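Local structure of adhesin (Streptococcus sanguinis SK1 = NCTC 7863, 6VT2) at residues A[13-18]-A[123-128]; A[20-25]-A[82-87]; A[93-98]-A[119-124]; A[167-172]-A[183-188]. The protein probably mediates bacterial attachment to host surfaces by binding sialoglycans such as sialyl-T antigen through two tandem Siglec-like modules. One frame throughout, in Å; residues are numbered along the deposited sequence.

Interaction 1 of 4, residues A[13-18]-A[123-128]; sequences EVIAYR and VIRPQT. With CA (calcium ion), chain I.
Tyr17 sets CG anti to its carbonyl carbon (chi1 -67°), and its ring crosses Arg125 obliquely, CE1 3.9 Å from Arg125 CB. Pro126 O lies at the ring edge, near its plane, 3.4 Å from Tyr17 CD1. Arg125 has CG likewise placed (chi1 -59°), against Ile15 CG2, while its guanidinium forms a salt bridge with Glu129. On the same face of the sheet Ile15 CD1 rests 3.8 Å from Val123 CB, the two side chains running side by side. On the other face the contact is purely apolar, Ala16 CB 3.9 Å from Ile124 CD1. Parallel pairing holds the strands together: Val14 O receives Val123 N, Ala16 N gives to Val123 O at 2.7 Å, Ala16 O accepts from Arg125 N, and Arg18 N closes on Arg125 O. Arg18 NH2 lies 3.7 Å from Pro126 CB, and Arg18 NE makes a salt bridge with Asp186. Beyond the paired strands, Gln127 NE2 donates to Arg18 O at 2.9 Å, the acceptor lying in the plane of the glutamine amide. Thr128 then binds calcium through both O and OG1, next to Tyr131 and Asp190. Strand 13-17 forms one border of a mixed sheet in which 119-125 separates it from 95-104, a parallel pairing of an early strand with the last one, like that of strands A' and G in V-set immunoglobulin folds, and Ala16 and Val14 pack inward on Phe22 and Phe24 of strand 21-29.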
# COMPACT_ATOMS: atom_id res chain seq x y z
N GLU A 13 27.45 -30.50 -15.90
CA GLU A 13 27.30 -29.19 -16.54
C GLU A 13 27.11 -28.14 -15.46
O GLU A 13 26.35 -28.37 -14.58
CB GLU A 13 26.10 -29.17 -17.48
CG GLU A 13 25.90 -27.86 -18.15
CD GLU A 13 24.62 -27.88 -18.90
OE1 GLU A 13 23.59 -27.86 -18.26
OE2 GLU A 13 24.65 -27.93 -20.13
N VAL A 14 27.76 -27.02 -15.60
CA VAL A 14 27.60 -25.93 -14.64
C VAL A 14 27.29 -24.70 -15.48
O VAL A 14 28.10 -24.35 -16.29
CB VAL A 14 28.87 -25.71 -13.83
CG1 VAL A 14 28.70 -24.50 -12.93
CG2 VAL A 14 29.20 -26.95 -13.02
N ILE A 15 26.12 -24.13 -15.31
CA ILE A 15 25.78 -22.90 -16.04
C ILE A 15 26.39 -21.71 -15.28
O ILE A 15 26.10 -21.61 -14.14
CB ILE A 15 24.27 -22.75 -16.18
CG1 ILE A 15 23.68 -23.95 -16.90
CG2 ILE A 15 23.92 -21.45 -16.87
CD1 ILE A 15 24.27 -24.19 -18.22
N ALA A 16 27.12 -20.83 -15.96
CA ALA A 16 27.76 -19.69 -15.17
C ALA A 16 27.30 -18.47 -15.97
O ALA A 16 27.42 -18.48 -17.14
CB ALA A 16 29.25 -19.77 -15.16
N TYR A 17 26.83 -17.45 -15.32
CA TYR A 17 26.32 -16.29 -16.04
C TYR A 17 27.44 -15.29 -16.24
O TYR A 17 28.18 -15.07 -15.36
CB TYR A 17 25.14 -15.71 -15.28
CG TYR A 17 24.01 -16.68 -15.33
CD1 TYR A 17 23.31 -16.85 -16.49
CD2 TYR A 17 23.74 -17.49 -14.26
CE1 TYR A 17 22.31 -17.78 -16.60
CE2 TYR A 17 22.75 -18.44 -14.36
CZ TYR A 17 22.03 -18.56 -15.51
OH TYR A 17 21.09 -19.53 -15.54
N ARG A 18 27.51 -14.72 -17.41
CA ARG A 18 28.49 -13.71 -17.78
C ARG A 18 28.46 -12.59 -16.75
O ARG A 18 27.43 -12.10 -16.48
CB ARG A 18 28.10 -13.19 -19.16
CG ARG A 18 28.97 -12.05 -19.59
CD ARG A 18 28.78 -11.77 -21.06
NE ARG A 18 27.40 -11.50 -21.37
CZ ARG A 18 26.94 -11.18 -22.55
NH1 ARG A 18 27.77 -11.15 -23.56
NH2 ARG A 18 25.68 -10.91 -22.74
N VAL A 123 29.41 -23.58 -18.84
CA VAL A 123 28.68 -22.98 -19.95
C VAL A 123 28.40 -21.56 -19.59
O VAL A 123 27.72 -21.30 -18.59
CB VAL A 123 27.40 -23.77 -20.27
CG1 VAL A 123 26.65 -23.20 -21.48
CG2 VAL A 123 27.68 -25.21 -20.47
N ILE A 124 28.81 -20.64 -20.47
CA ILE A 124 28.66 -19.22 -20.16
C ILE A 124 27.43 -18.65 -20.84
O ILE A 124 27.31 -18.71 -22.06
CB ILE A 124 29.90 -18.43 -20.56
CG1 ILE A 124 31.19 -19.12 -20.02
CG2 ILE A 124 29.73 -17.00 -20.21
CD1 ILE A 124 31.13 -19.40 -18.58
N ARG A 125 26.49 -18.13 -20.05
CA ARG A 125 25.21 -17.65 -20.56
C ARG A 125 25.03 -16.19 -20.19
O ARG A 125 25.63 -15.69 -19.23
CB ARG A 125 24.06 -18.50 -20.00
CG ARG A 125 24.23 -19.95 -20.37
CD ARG A 125 24.46 -20.16 -21.82
NE ARG A 125 23.31 -19.72 -22.60
CZ ARG A 125 23.23 -19.90 -23.91
NH1 ARG A 125 24.26 -20.42 -24.59
NH2 ARG A 125 22.13 -19.56 -24.54
N PRO A 126 24.20 -15.49 -20.93
CA PRO A 126 23.95 -14.09 -20.59
C PRO A 126 23.06 -13.96 -19.37
O PRO A 126 22.25 -14.84 -19.06
CB PRO A 126 23.27 -13.53 -21.85
CG PRO A 126 22.43 -14.74 -22.30
CD PRO A 126 23.39 -15.97 -22.04
N GLN A 127 23.20 -12.83 -18.68
CA GLN A 127 22.41 -12.63 -17.47
C GLN A 127 20.91 -12.67 -17.71
O GLN A 127 20.15 -13.13 -16.85
CB GLN A 127 22.78 -11.31 -16.81
CG GLN A 127 24.18 -11.42 -16.20
CD GLN A 127 24.56 -10.30 -15.30
OE1 GLN A 127 23.71 -9.59 -14.83
NE2 GLN A 127 25.87 -10.14 -15.05
N THR A 128 20.47 -12.28 -18.89
CA THR A 128 19.05 -12.29 -19.15
C THR A 128 18.45 -13.67 -19.08
O THR A 128 17.24 -13.79 -18.84
CB THR A 128 18.70 -11.65 -20.48
OG1 THR A 128 17.26 -11.45 -20.48
CG2 THR A 128 19.13 -12.46 -21.64
CA CA I . 15.29 -12.73 -19.31
O HOH W 1 15.25 -13.81 -21.39
O HOH W 2 12.87 -13.10 -19.39
O HOH W 3 14.84 -15.00 -18.90

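Interaction 2 of 4, residues A[20-25]-A[82-87]; sequences EEFEFF and GIVPIN
The ring of Phe22 lies flat over the backbone of Gly82, with Gly82 N above one face and displaced toward the rim, 3.4 Å from CZ. Phe22 CG stands between its own backbone N and carbonyl carbon (chi1 62°), which starts the ring on its way across to the opposite strand. Because Gly82 carries no side chain, the ring can settle directly on the peptide, and CD1 comes to 3.3 Å from Gly82 O. Val84 CG2 comes in obliquely from the other side of the ring plane, 3.8 Å from Phe22 CD1. The backbones beneath form an antiparallel pair joining strands 21-29 and 76-83, the central strands of one sheet of the immunoglobulin-like sandwich. Phe22 and Gly82 are its hydrogen-bonded pair: Phe22 N gives to Gly82 O at 2.9 Å, and Gly82 N returns a longer bond of 3.2 Å to Phe22 O. Glu21 and Ile83, a non-hydrogen-bonded pair, send their side chains to the opposite face, where they lie side by side and touch through Glu21 CG and Ile83 CG1, 3.9 Å apart. Val84 N extends the pairing to Glu20 O, whereas the carboxylate of Glu20 forms a salt bridge with Lys130 and a hydrogen bond with Tyr131.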
# COMPACT_ATOMS: atom_id res chain seq x y z
N GLU A 20 29.12 -12.79 -13.57
CA GLU A 20 28.79 -13.23 -12.19
C GLU A 20 29.77 -14.24 -11.62
O GLU A 20 30.48 -14.84 -12.34
CB GLU A 20 27.39 -13.79 -12.20
CG GLU A 20 26.42 -12.85 -12.89
CD GLU A 20 24.98 -13.02 -12.52
OE1 GLU A 20 24.66 -14.02 -11.94
OE2 GLU A 20 24.20 -12.16 -12.87
N GLU A 21 29.71 -14.37 -10.31
CA GLU A 21 30.50 -15.40 -9.63
C GLU A 21 29.82 -16.73 -9.87
O GLU A 21 28.60 -16.73 -9.98
CB GLU A 21 30.51 -15.20 -8.12
CG GLU A 21 31.11 -13.91 -7.61
CD GLU A 21 30.81 -13.62 -6.15
OE1 GLU A 21 29.97 -14.32 -5.56
OE2 GLU A 21 31.44 -12.70 -5.60
N PHE A 22 30.60 -17.80 -9.98
CA PHE A 22 30.04 -19.16 -10.04
C PHE A 22 30.82 -19.98 -9.02
O PHE A 22 31.88 -19.61 -8.67
CB PHE A 22 30.16 -19.83 -11.41
CG PHE A 22 31.58 -20.03 -11.88
CD1 PHE A 22 32.23 -19.00 -12.54
CD2 PHE A 22 32.26 -21.21 -11.66
CE1 PHE A 22 33.54 -19.16 -12.96
CE2 PHE A 22 33.57 -21.36 -12.10
CZ PHE A 22 34.20 -20.33 -12.74
N GLU A 23 30.20 -21.05 -8.55
CA GLU A 23 30.85 -21.96 -7.59
C GLU A 23 30.17 -23.30 -7.68
O GLU A 23 28.98 -23.32 -7.83
CB GLU A 23 30.73 -21.40 -6.18
CG GLU A 23 31.02 -22.37 -5.06
CD GLU A 23 30.62 -21.72 -3.75
OE1 GLU A 23 31.41 -20.99 -3.23
OE2 GLU A 23 29.49 -21.91 -3.32
N PHE A 24 30.94 -24.37 -7.64
CA PHE A 24 30.35 -25.71 -7.53
C PHE A 24 31.36 -26.56 -6.78
O PHE A 24 32.38 -26.12 -6.60
CB PHE A 24 29.96 -26.30 -8.88
CG PHE A 24 31.08 -26.58 -9.84
CD1 PHE A 24 31.56 -25.59 -10.66
CD2 PHE A 24 31.61 -27.85 -9.94
CE1 PHE A 24 32.54 -25.87 -11.59
CE2 PHE A 24 32.61 -28.12 -10.86
CZ PHE A 24 33.06 -27.13 -11.68
N PHE A 25 30.97 -27.73 -6.32
CA PHE A 25 31.85 -28.56 -5.50
C PHE A 25 32.08 -29.90 -6.17
O PHE A 25 31.19 -30.39 -6.82
CB PHE A 25 31.28 -28.67 -4.09
CG PHE A 25 31.43 -27.38 -3.33
CD1 PHE A 25 32.60 -27.09 -2.67
CD2 PHE A 25 30.42 -26.43 -3.36
CE1 PHE A 25 32.75 -25.89 -2.01
CE2 PHE A 25 30.58 -25.23 -2.69
CZ PHE A 25 31.74 -24.97 -2.02
N GLY A 82 34.87 -18.95 -9.66
CA GLY A 82 35.48 -17.83 -10.34
C GLY A 82 34.43 -16.79 -10.67
O GLY A 82 33.35 -16.88 -10.23
N ILE A 83 34.87 -15.79 -11.38
CA ILE A 83 34.01 -14.72 -11.89
C ILE A 83 34.14 -14.75 -13.41
O ILE A 83 35.26 -14.59 -13.94
CB ILE A 83 34.43 -13.36 -11.32
CG1 ILE A 83 34.25 -13.39 -9.81
CG2 ILE A 83 33.63 -12.29 -12.01
CD1 ILE A 83 34.96 -12.20 -9.17
N VAL A 84 33.03 -14.96 -14.11
CA VAL A 84 33.07 -14.89 -15.58
C VAL A 84 33.26 -13.46 -15.99
O VAL A 84 32.48 -12.62 -15.54
CB VAL A 84 31.80 -15.44 -16.20
CG1 VAL A 84 31.86 -15.41 -17.72
CG2 VAL A 84 31.57 -16.90 -15.64
N PRO A 85 34.17 -13.15 -16.90
CA PRO A 85 34.38 -11.77 -17.32
C PRO A 85 33.10 -11.21 -17.90
O PRO A 85 32.35 -11.89 -18.61
CB PRO A 85 35.49 -11.88 -18.36
CG PRO A 85 36.25 -13.18 -17.95
CD PRO A 85 35.20 -14.07 -17.43
N ILE A 86 32.92 -9.91 -17.67
CA ILE A 86 31.72 -9.25 -18.06
C ILE A 86 31.58 -9.21 -19.57
O ILE A 86 30.46 -9.08 -20.06
CB ILE A 86 31.69 -7.83 -17.49
CG1 ILE A 86 30.25 -7.26 -17.54
CG2 ILE A 86 32.68 -6.94 -18.22
CD1 ILE A 86 29.28 -7.98 -16.71
N ASN A 87 32.67 -9.32 -20.33
CA ASN A 87 32.59 -9.28 -21.79
C ASN A 87 32.84 -10.64 -22.45
O ASN A 87 33.13 -10.71 -23.66
CB ASN A 87 33.58 -8.27 -22.36
CG ASN A 87 35.00 -8.63 -22.07
OD1 ASN A 87 35.29 -9.23 -21.04
ND2 ASN A 87 35.90 -8.25 -22.95

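Interaction 3 of 4, residues A[93-98]-A[119-124]; sequences GDRYTK and RFVLVI. With SIA (N-acetyl-alpha-neuraminic acid), chain D.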
# COMPACT_ATOMS: atom_id res chain seq x y z
N GLY A 93 29.79 -21.63 -28.65
CA GLY A 93 31.09 -22.12 -28.31
C GLY A 93 31.63 -21.60 -27.03
O GLY A 93 32.74 -21.98 -26.68
N ASP A 94 30.86 -20.78 -26.30
CA ASP A 94 31.34 -20.19 -25.04
C ASP A 94 31.05 -21.11 -23.86
O ASP A 94 30.17 -20.94 -23.02
CB ASP A 94 30.78 -18.79 -24.90
CG ASP A 94 31.45 -17.81 -25.86
OD1 ASP A 94 32.71 -17.74 -25.80
OD2 ASP A 94 30.76 -17.17 -26.72
N ARG A 95 31.85 -22.18 -23.89
CA ARG A 95 31.75 -23.31 -22.98
C ARG A 95 33.14 -23.91 -22.80
O ARG A 95 33.94 -23.75 -23.60
CB ARG A 95 30.78 -24.35 -23.51
CG ARG A 95 31.22 -24.93 -24.84
CD ARG A 95 30.06 -25.59 -25.55
NE ARG A 95 29.60 -26.81 -24.94
CZ ARG A 95 28.48 -26.92 -24.29
NH1 ARG A 95 27.76 -25.86 -24.06
NH2 ARG A 95 28.10 -28.08 -23.83
N TYR A 96 33.36 -24.59 -21.69
CA TYR A 96 34.67 -25.16 -21.39
C TYR A 96 34.52 -26.56 -20.79
O TYR A 96 33.91 -26.65 -19.82
CB TYR A 96 35.36 -24.26 -20.36
CG TYR A 96 35.64 -22.87 -20.83
CD1 TYR A 96 36.69 -22.62 -21.67
CD2 TYR A 96 34.77 -21.86 -20.56
CE1 TYR A 96 36.93 -21.35 -22.13
CE2 TYR A 96 34.97 -20.59 -21.05
CZ TYR A 96 36.10 -20.32 -21.76
OH TYR A 96 36.35 -19.11 -22.29
N THR A 97 35.19 -27.53 -21.36
CA THR A 97 35.15 -28.90 -20.85
C THR A 97 36.48 -29.06 -20.14
O THR A 97 37.45 -28.98 -20.77
CB THR A 97 35.05 -29.94 -21.95
OG1 THR A 97 33.94 -29.52 -22.72
CG2 THR A 97 34.87 -31.32 -21.38
N LYS A 98 36.44 -29.24 -18.83
CA LYS A 98 37.69 -29.37 -18.08
C LYS A 98 37.62 -30.63 -17.22
O LYS A 98 36.61 -31.06 -16.86
CB LYS A 98 37.93 -28.13 -17.24
CG LYS A 98 37.93 -26.83 -18.01
CD LYS A 98 39.13 -26.79 -18.93
CE LYS A 98 38.85 -25.77 -19.98
NZ LYS A 98 40.01 -25.46 -20.81
N ARG A 119 34.86 -34.99 -15.60
CA ARG A 119 34.96 -33.70 -16.25
C ARG A 119 33.66 -32.96 -16.00
O ARG A 119 32.63 -33.56 -15.66
CB ARG A 119 35.20 -33.86 -17.75
CG ARG A 119 34.07 -34.52 -18.51
CD ARG A 119 34.60 -35.11 -19.85
NE ARG A 119 33.41 -35.58 -20.53
CZ ARG A 119 32.79 -36.70 -20.25
NH1 ARG A 119 33.30 -37.56 -19.36
NH2 ARG A 119 31.62 -36.97 -20.88
N PHE A 120 33.72 -31.67 -16.23
CA PHE A 120 32.55 -30.82 -16.20
C PHE A 120 32.57 -29.93 -17.42
O PHE A 120 33.64 -29.63 -17.96
CB PHE A 120 32.45 -29.97 -14.94
CG PHE A 120 33.59 -29.04 -14.73
CD1 PHE A 120 33.55 -27.76 -15.25
CD2 PHE A 120 34.72 -29.44 -14.02
CE1 PHE A 120 34.64 -26.90 -15.12
CE2 PHE A 120 35.75 -28.59 -13.83
CZ PHE A 120 35.73 -27.29 -14.38
N VAL A 121 31.40 -29.43 -17.83
CA VAL A 121 31.32 -28.41 -18.87
C VAL A 121 30.77 -27.17 -18.20
O VAL A 121 29.66 -27.18 -17.65
CB VAL A 121 30.43 -28.83 -20.02
CG1 VAL A 121 30.45 -27.75 -21.09
CG2 VAL A 121 30.94 -30.15 -20.64
N LEU A 122 31.57 -26.13 -18.23
CA LEU A 122 31.17 -24.81 -17.77
C LEU A 122 30.64 -24.03 -18.95
O LEU A 122 31.32 -23.89 -19.96
CB LEU A 122 32.38 -24.14 -17.12
CG LEU A 122 32.09 -22.82 -16.44
CD1 LEU A 122 31.25 -23.04 -15.23
CD2 LEU A 122 33.46 -22.20 -16.13
N VAL A 123 29.41 -23.58 -18.84
CA VAL A 123 28.68 -22.98 -19.95
C VAL A 123 28.40 -21.56 -19.59
O VAL A 123 27.72 -21.30 -18.59
CB VAL A 123 27.40 -23.77 -20.27
CG1 VAL A 123 26.65 -23.20 -21.48
CG2 VAL A 123 27.68 -25.21 -20.47
N ILE A 124 28.81 -20.64 -20.47
CA ILE A 124 28.66 -19.22 -20.16
C ILE A 124 27.43 -18.65 -20.84
O ILE A 124 27.31 -18.71 -22.06
CB ILE A 124 29.90 -18.43 -20.56
CG1 ILE A 124 31.19 -19.12 -20.02
CG2 ILE A 124 29.73 -17.00 -20.21
CD1 ILE A 124 31.13 -19.40 -18.58
C1 SIA D . 35.69 -27.18 -24.83
C2 SIA D . 36.28 -26.74 -26.24
C3 SIA D . 35.26 -26.07 -27.17
C4 SIA D . 34.78 -24.70 -26.67
C5 SIA D . 35.97 -23.79 -26.34
C6 SIA D . 36.97 -24.55 -25.42
C7 SIA D . 38.30 -23.80 -25.17
C8 SIA D . 39.31 -24.73 -24.45
C9 SIA D . 40.47 -23.92 -23.88
C10 SIA D . 35.72 -21.34 -26.20
C11 SIA D . 35.21 -20.18 -25.35
N5 SIA D . 35.54 -22.57 -25.67
O1A SIA D . 34.50 -27.58 -24.80
O1B SIA D . 36.53 -27.11 -23.89
O4 SIA D . 33.95 -24.05 -27.66
O6 SIA D . 37.36 -25.78 -26.02
O7 SIA D . 38.82 -23.25 -26.37
O8 SIA D . 38.63 -25.47 -23.43
O9 SIA D . 40.00 -23.21 -22.73
O10 SIA D . 36.27 -21.15 -27.29
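Thr97 and Arg95 stand opposite Val121 and Val123 in non-hydrogen-bonded pairs, a register that leaves Thr97 N-H and Arg95 C=O turned from strand 119-125 and bonded to the sialic acid. Thr97 N meets carboxylate oxygen O1B of the sugar at 2.9 Å in a nearly straight bond (169°). Its hydroxyl, with OG1 anti to the carbonyl carbon (chi1 -53°), serves the second oxygen, OG1 to O1A also 2.9 Å. Arg95 O receives the acetamido N5 at 2.9 Å, and Gly93 O takes O4 at 2.6 Å. At the glycerol end, Lys98 NZ donates to O8 and O9, both at 3.0 Å. Tyr96 lays its ring edge by O9 and its OH by methyl C11. A second shell fixes these groups. Lys98 NZ is also bound by Asn42 and Asp53, and Tyr96 OH by His88, while Asp94 O holds Ile124 N where the pairing starts. The Arg95 guanidinium lies with one face on Val121 CG1, 3.6 Å from NH2. Phe120 CZ lies 3.7 Å from Lys98 CB, and Lys98 O lies over one face of the ring. Tyr96, Thr97 and Lys98 probably correspond to the aromatic-threonine-basic motif with which related Siglec-like domains recognise sialic acid. Strand 95-104 runs between 119-125 and 35-41 in the mixed sheet; from the neighbouring strand 119-125, Leu122 packs on Val14 and Ala16 of strand 13-17, and Phe120 meets Phe24 of strand 21-29 edge to face.

Interaction 4 of 4, residues A[167-172]-A[183-188]; sequences PATSTY and TYPDGS
Thr171 and Thr183 form an antiparallel hydrogen-bonded pair, Thr171 N to Thr183 O and Thr183 N to Thr171 O both 3.0 Å, flanked by type I turns at Pro167-Ser170 and Tyr184-Gly187. Beside this pair Thr171 OG1 stands between its own backbone N and carbonyl carbon (chi1 62°), and it comes to 3.4 Å from Thr183 CB. The turns pack through their prolines: the rings of Pro167 and Pro185 cross at about a right angle, CB of the first 3.9 Å from CD of the second. Thr169 also crosses Pro185 at about a right angle, its OG1 3.3 Å from CG. Next to them Ser170 OG lies at the edge of the Tyr184 ring, 3.5 Å from CD1, while Pro167 CD approaches the same ring obliquely. That hydroxyl is fixed from its own side, since OG donates to Pro167 O at 2.8 Å, reaching it from the same face of the carbonyl plane as Ser170 N. In the second turn Asp186 OD1 takes both the N-H of Ser188, making an Asx turn, and its hydroxyl, OG to OD1 2.7 Å. The other oxygen, Asp186 OD2, makes a salt bridge with Arg18 NE and accepts a hydrogen bond from Gln127 N, both of the Siglec-like module, and Tyr184 OH bonds to the calcium ligand Asp190, so this side of the Rib domain lies at the module junction. The paired threonines join the first two strands of the three-stranded antiparallel sheet, 171-174 and 180-183; from the first, Tyr172 packs against Ile156 and Val159 of helix 149-162.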
# COMPACT_ATOMS: atom_id res chain seq x y z
N PRO A 167 19.22 -7.54 -10.78
CA PRO A 167 20.44 -6.86 -10.36
C PRO A 167 20.20 -5.36 -10.07
O PRO A 167 19.41 -4.77 -10.70
CB PRO A 167 21.43 -7.05 -11.51
CG PRO A 167 20.92 -8.26 -12.26
CD PRO A 167 19.43 -8.33 -12.00
N ALA A 168 20.86 -4.79 -9.08
CA ALA A 168 20.74 -3.35 -8.75
C ALA A 168 21.45 -2.54 -9.81
O ALA A 168 21.15 -1.38 -9.97
CB ALA A 168 21.38 -3.11 -7.40
N THR A 169 22.36 -3.18 -10.51
CA THR A 169 23.11 -2.51 -11.59
C THR A 169 22.27 -2.49 -12.88
O THR A 169 22.76 -1.99 -13.86
CB THR A 169 24.47 -3.21 -11.67
OG1 THR A 169 24.24 -4.50 -11.14
CG2 THR A 169 25.50 -2.54 -10.79
N SER A 170 21.07 -3.09 -12.86
CA SER A 170 20.18 -3.15 -14.04
C SER A 170 19.73 -1.73 -14.36
O SER A 170 19.49 -0.99 -13.43
CB SER A 170 18.99 -4.03 -13.85
OG SER A 170 19.36 -5.33 -13.45
N THR A 171 19.72 -1.38 -15.63
CA THR A 171 19.27 -0.05 -16.07
C THR A 171 17.94 -0.24 -16.78
O THR A 171 17.61 -1.30 -17.04
CB THR A 171 20.34 0.67 -16.88
OG1 THR A 171 20.64 -0.04 -18.06
CG2 THR A 171 21.61 0.85 -16.09
N TYR A 172 17.15 0.80 -16.85
CA TYR A 172 15.80 0.76 -17.43
C TYR A 172 15.65 1.89 -18.44
O TYR A 172 16.06 2.96 -18.10
CB TYR A 172 14.80 0.95 -16.31
CG TYR A 172 14.88 -0.13 -15.29
CD1 TYR A 172 15.76 -0.06 -14.23
CD2 TYR A 172 14.13 -1.27 -15.41
CE1 TYR A 172 15.82 -1.05 -13.27
CE2 TYR A 172 14.24 -2.30 -14.50
CZ TYR A 172 15.07 -2.19 -13.41
OH TYR A 172 15.14 -3.21 -12.51
N THR A 183 18.28 -3.45 -19.00
CA THR A 183 19.60 -3.85 -19.45
C THR A 183 20.31 -4.39 -18.24
O THR A 183 20.51 -3.69 -17.32
CB THR A 183 20.38 -2.71 -20.09
OG1 THR A 183 19.63 -2.25 -21.21
CG2 THR A 183 21.75 -3.10 -20.59
N TYR A 184 20.66 -5.66 -18.27
CA TYR A 184 21.40 -6.27 -17.18
C TYR A 184 22.81 -5.79 -17.31
O TYR A 184 23.33 -5.32 -18.25
CB TYR A 184 21.28 -7.77 -17.28
CG TYR A 184 19.86 -8.12 -17.07
CD1 TYR A 184 19.18 -7.73 -15.94
CD2 TYR A 184 19.19 -8.72 -18.08
CE1 TYR A 184 17.84 -7.98 -15.81
CE2 TYR A 184 17.87 -9.04 -17.94
CZ TYR A 184 17.19 -8.66 -16.82
OH TYR A 184 15.88 -8.95 -16.69
N PRO A 185 23.74 -5.92 -16.17
CA PRO A 185 25.14 -5.46 -16.15
C PRO A 185 26.01 -6.02 -17.26
O PRO A 185 27.00 -5.40 -17.66
CB PRO A 185 25.65 -5.94 -14.78
CG PRO A 185 24.46 -6.15 -13.96
CD PRO A 185 23.30 -6.42 -14.87
N ASP A 186 25.67 -7.16 -17.82
CA ASP A 186 26.42 -7.68 -18.94
C ASP A 186 25.95 -7.21 -20.30
O ASP A 186 26.47 -7.65 -21.31
CB ASP A 186 26.42 -9.23 -18.86
CG ASP A 186 25.12 -9.83 -19.24
OD1 ASP A 186 24.09 -9.12 -19.19
OD2 ASP A 186 25.10 -11.01 -19.62
N GLY A 187 25.01 -6.28 -20.33
CA GLY A 187 24.52 -5.76 -21.61
C GLY A 187 23.42 -6.58 -22.23
O GLY A 187 22.87 -6.15 -23.18
N SER A 188 23.04 -7.70 -21.62
CA SER A 188 21.90 -8.48 -22.12
C SER A 188 20.64 -7.76 -21.62
O SER A 188 20.68 -7.00 -20.72
CB SER A 188 21.97 -9.92 -21.74
OG SER A 188 21.82 -10.10 -20.39

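How the interactions relate
Interactions 1, 2 and 3 belong to the first Siglec-like module, their centres 8 to 12 Å apart. Interactions 1 and 3 share strand 119-125, paired with 13-17 and 95-104 in one mixed sheet; interaction 2 lies in the facing sheet, and Phe24 against Phe120 and Val84 against Ile124 join the two. Along the chain, 20-25 and 82-87 fall between the segments of interaction 1, and 93-98 follows them. Interaction 4 comes last, in the Rib domain, its centre about 24 Å from that of interaction 3, yet touches interaction 1 through Asp186 with Arg18 and Gln127. The chain leaving strand 119-125, in the sheet of the sialoglycan site, leads to a calcium-bound junction between the two domains.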